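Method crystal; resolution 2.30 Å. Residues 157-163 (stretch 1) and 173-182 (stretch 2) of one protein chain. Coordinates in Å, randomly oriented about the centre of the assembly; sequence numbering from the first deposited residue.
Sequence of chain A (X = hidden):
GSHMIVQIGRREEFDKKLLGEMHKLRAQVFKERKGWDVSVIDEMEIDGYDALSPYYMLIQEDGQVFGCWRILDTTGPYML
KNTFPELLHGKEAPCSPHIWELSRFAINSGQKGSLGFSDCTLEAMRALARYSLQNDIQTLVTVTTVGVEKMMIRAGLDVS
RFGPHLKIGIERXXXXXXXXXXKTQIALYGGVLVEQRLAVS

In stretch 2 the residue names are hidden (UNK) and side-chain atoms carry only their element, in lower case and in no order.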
# COMPACT_ATOMS: atom_id res chain seq x y z
N LEU A 157 -9.35 -11.50 -4.31
CA LEU A 157 -8.09 -11.25 -5.00
C LEU A 157 -7.31 -12.51 -5.03
O LEU A 157 -7.53 -13.44 -4.26
CB LEU A 157 -7.26 -10.16 -4.32
CG LEU A 157 -7.72 -8.77 -4.63
CD1 LEU A 157 -9.17 -8.61 -4.64
CD2 LEU A 157 -7.16 -7.80 -3.63
N ASP A 158 -6.33 -12.55 -5.92
CA ASP A 158 -5.55 -13.72 -5.95
C ASP A 158 -4.29 -13.36 -5.14
O ASP A 158 -3.47 -12.58 -5.60
CB ASP A 158 -5.30 -14.05 -7.42
CG ASP A 158 -4.34 -15.17 -7.60
OD1 ASP A 158 -3.89 -15.69 -6.60
OD2 ASP A 158 -3.92 -15.61 -8.69
N VAL A 159 -4.13 -13.95 -3.96
CA VAL A 159 -3.20 -13.50 -2.94
C VAL A 159 -2.59 -14.70 -2.33
O VAL A 159 -3.30 -15.67 -1.96
CB VAL A 159 -3.99 -12.82 -1.84
CG1 VAL A 159 -3.06 -12.14 -0.88
CG2 VAL A 159 -4.66 -11.70 -2.46
N SER A 160 -1.27 -14.69 -2.24
CA SER A 160 -0.63 -15.86 -1.71
C SER A 160 0.46 -15.27 -0.82
O SER A 160 0.71 -14.10 -0.93
CB SER A 160 -0.11 -16.74 -2.83
OG SER A 160 1.23 -16.40 -3.22
N ARG A 161 1.00 -16.05 0.08
CA ARG A 161 1.96 -15.62 1.01
C ARG A 161 3.32 -16.31 0.73
O ARG A 161 3.40 -17.35 0.09
CB ARG A 161 1.39 -15.82 2.48
CG ARG A 161 1.76 -17.01 3.24
CD ARG A 161 0.68 -17.66 4.29
NE ARG A 161 -0.16 -16.77 5.08
CZ ARG A 161 -0.33 -16.86 6.42
NH1 ARG A 161 0.37 -17.75 7.10
NH2 ARG A 161 -1.14 -16.02 7.12
N PHE A 162 4.41 -15.64 1.07
CA PHE A 162 5.76 -16.16 0.92
C PHE A 162 6.07 -17.30 1.93
O PHE A 162 6.93 -18.16 1.69
CB PHE A 162 6.78 -14.99 1.12
CG PHE A 162 6.92 -14.12 -0.11
CD1 PHE A 162 5.96 -13.14 -0.36
CD2 PHE A 162 7.94 -14.37 -1.09
CE1 PHE A 162 6.08 -12.25 -1.47
CE2 PHE A 162 8.02 -13.57 -2.26
CZ PHE A 162 7.11 -12.50 -2.46
N GLY A 163 5.45 -17.25 3.11
CA GLY A 163 5.70 -18.20 4.14
C GLY A 163 4.80 -17.87 5.34
O GLY A 163 3.91 -17.04 5.27
N UNK A 173 2.30 -10.51 11.30
CA UNK A 173 2.56 -9.88 9.98
C UNK A 173 2.86 -10.98 9.01
O UNK A 173 3.34 -12.01 9.42
c UNK A 173 3.75 -8.98 10.09
N UNK A 174 2.63 -10.76 7.71
CA UNK A 174 2.95 -11.72 6.71
C UNK A 174 3.35 -10.94 5.45
O UNK A 174 2.89 -9.82 5.27
c UNK A 174 0.34 -11.64 6.18
c UNK A 174 1.64 -12.58 6.46
c UNK A 174 1.82 -13.68 5.42
N UNK A 175 4.16 -11.54 4.56
CA UNK A 175 4.49 -11.03 3.22
C UNK A 175 3.56 -11.66 2.22
O UNK A 175 3.49 -12.90 2.11
c UNK A 175 5.95 -11.42 2.80
N UNK A 176 2.88 -10.81 1.43
CA UNK A 176 1.98 -11.29 0.46
C UNK A 176 2.44 -11.03 -0.98
O UNK A 176 3.04 -10.01 -1.25
c UNK A 176 0.67 -10.54 0.70
c UNK A 176 -1.23 -9.93 1.95
c UNK A 176 0.01 -10.76 2.04
c UNK A 176 -0.38 -12.22 2.34
N UNK A 177 2.09 -11.91 -1.90
CA UNK A 177 2.08 -11.55 -3.34
C UNK A 177 0.70 -11.41 -3.95
O UNK A 177 -0.10 -12.27 -3.72
n UNK A 177 6.50 -16.18 -3.54
c UNK A 177 3.12 -12.31 -4.20
n UNK A 177 4.25 -15.81 -3.85
n UNK A 177 4.93 -17.82 -2.81
c UNK A 177 5.23 -16.60 -3.40
c UNK A 177 3.05 -13.69 -4.27
c UNK A 177 4.41 -14.46 -4.48
N UNK A 178 0.36 -10.27 -4.56
CA UNK A 178 -0.99 -10.03 -4.99
C UNK A 178 -0.83 -10.04 -6.50
O UNK A 178 -0.28 -9.05 -7.03
c UNK A 178 -1.85 -8.42 -3.21
c UNK A 178 -2.92 -8.48 -5.21
c UNK A 178 -1.50 -8.65 -4.67
c UNK A 178 -0.79 -8.05 -2.38
N UNK A 179 -1.27 -11.10 -7.21
CA UNK A 179 -1.18 -11.15 -8.69
C UNK A 179 -2.21 -10.27 -9.30
O UNK A 179 -3.39 -10.31 -8.90
c UNK A 179 -1.34 -12.57 -9.14
o UNK A 179 2.05 -13.60 -8.44
c UNK A 179 1.09 -13.18 -9.09
o UNK A 179 1.17 -12.51 -10.20
c UNK A 179 -0.26 -13.44 -8.48
N UNK A 180 -1.82 -9.37 -10.19
CA UNK A 180 -2.90 -8.53 -10.78
C UNK A 180 -3.54 -9.20 -12.08
O UNK A 180 -3.75 -8.54 -13.11
c UNK A 180 -1.60 -6.36 -9.94
c UNK A 180 -1.18 -5.01 -10.40
c UNK A 180 -2.56 -6.23 -8.73
c UNK A 180 -2.41 -7.08 -11.08
N UNK A 181 -3.80 -10.51 -11.99
CA UNK A 181 -4.31 -11.26 -13.11
C UNK A 181 -5.84 -11.07 -13.19
O UNK A 181 -6.49 -10.14 -12.60
c UNK A 181 -4.36 -13.31 -11.62
c UNK A 181 -3.90 -12.75 -12.95
o UNK A 181 -5.30 -12.78 -11.03
n UNK A 181 -3.69 -14.33 -11.12
N UNK A 182 -6.44 -11.99 -13.95
CA UNK A 182 -7.85 -11.99 -14.31
C UNK A 182 -8.70 -12.16 -13.08
O UNK A 182 -9.75 -11.42 -12.87
c UNK A 182 -8.06 -13.27 -15.37
O HOH W 1 -0.54 -14.90 -5.32
O HOH W 2 5.50 -14.22 4.96

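Position 173 carries one side-chain carbon, which touches nothing on stretch 1; a lone CB means alanine, Ala173. Position 174 has three carbons, one bonded to CA and carrying the other two, and one of the outer carbons lies 3.7 Å from Arg161 CB, over one face of that guanidinium. The fork at CB, with no heteroatom, defines valine, and the outer carbon in question is Val174 CG2.

At 175 there is a single carbon again, the CB, packed 3.6 Å from Phe162 CD1. This is alanine, and the backbone of Ala175 accepts a hydrogen bond from Phe162 N to its O (3.1 Å, 163°).

Position 176 shows four carbons forked at the second. One terminal carbon approaches Val159 CG1 at 4.0 Å, and the other lies 4.0 Å from Arg161 CB. The residue is leucine, and these carbons are Leu176 CD1 and CD2 respectively.

Position 177 is a chain of three carbons, then a nitrogen, then a carbon bearing two more nitrogens. The nitrogen in the chain is 3.1 Å from Ser160 OG, which lies near the plane of the terminal group, at its edge, and one face of that group covers the Phe162 ring. A guanidinium makes this arginine. Arg177 NE donates to Ser160 OG (164°), and Arg177 CZ is 4.3 Å from the centroid of the Phe162 ring and 13° off the normal, a cation-pi arrangement.

Position 178 also has four carbons, but the fork is at the first and one arm is two carbons long; the inner carbon of that arm is 4.4 Å from Val159 CG2. The branching separates isoleucine from leucine, and the carbon is Ile178 CG1.

Position 179 has three carbons, the third carrying two oxygens. Its CB comes within 4.0 Å of Asp158 OD2, but the end of the side chain leads away. The length of the chain makes this glutamate, Glu179.

Position 180 repeats the four-carbon pattern forked at the second, and its side chain makes no contact with stretch 1; it is leucine, Leu180. Position 181 has two carbons, the second carrying two atoms labelled o and n, the nitrogen 2.8 Å from Asp158 OD2. This identifies asparagine. Asn181 ND2 donates to Asp158 OD2 (163°), while the side chain also caps the following helix. Position 182 has one carbon, out of reach of stretch 1, and is alanine, Ala182.

The contact is an antiparallel strand pairing, with axes 4.6 Å apart at closest approach and 149° between their directions. Its firmest register is at Ser160, where Ser160 N to Arg177 O (3.1 Å) and Arg177 N to Ser160 O (2.8 Å) form a reciprocal pair. Alternation places Val159, Arg161, Leu176 and Ile178 on one face, and Asp158, Ser160, Arg177 and Glu179 on the other. Water 1 donates to Arg177 O (3.1 Å from the water O) and makes a weak bond with Ser160 OG (3.1 Å from the water O), adding a solvent link beside this pair.

Stretch 2 (173-182) AVALRIELNA
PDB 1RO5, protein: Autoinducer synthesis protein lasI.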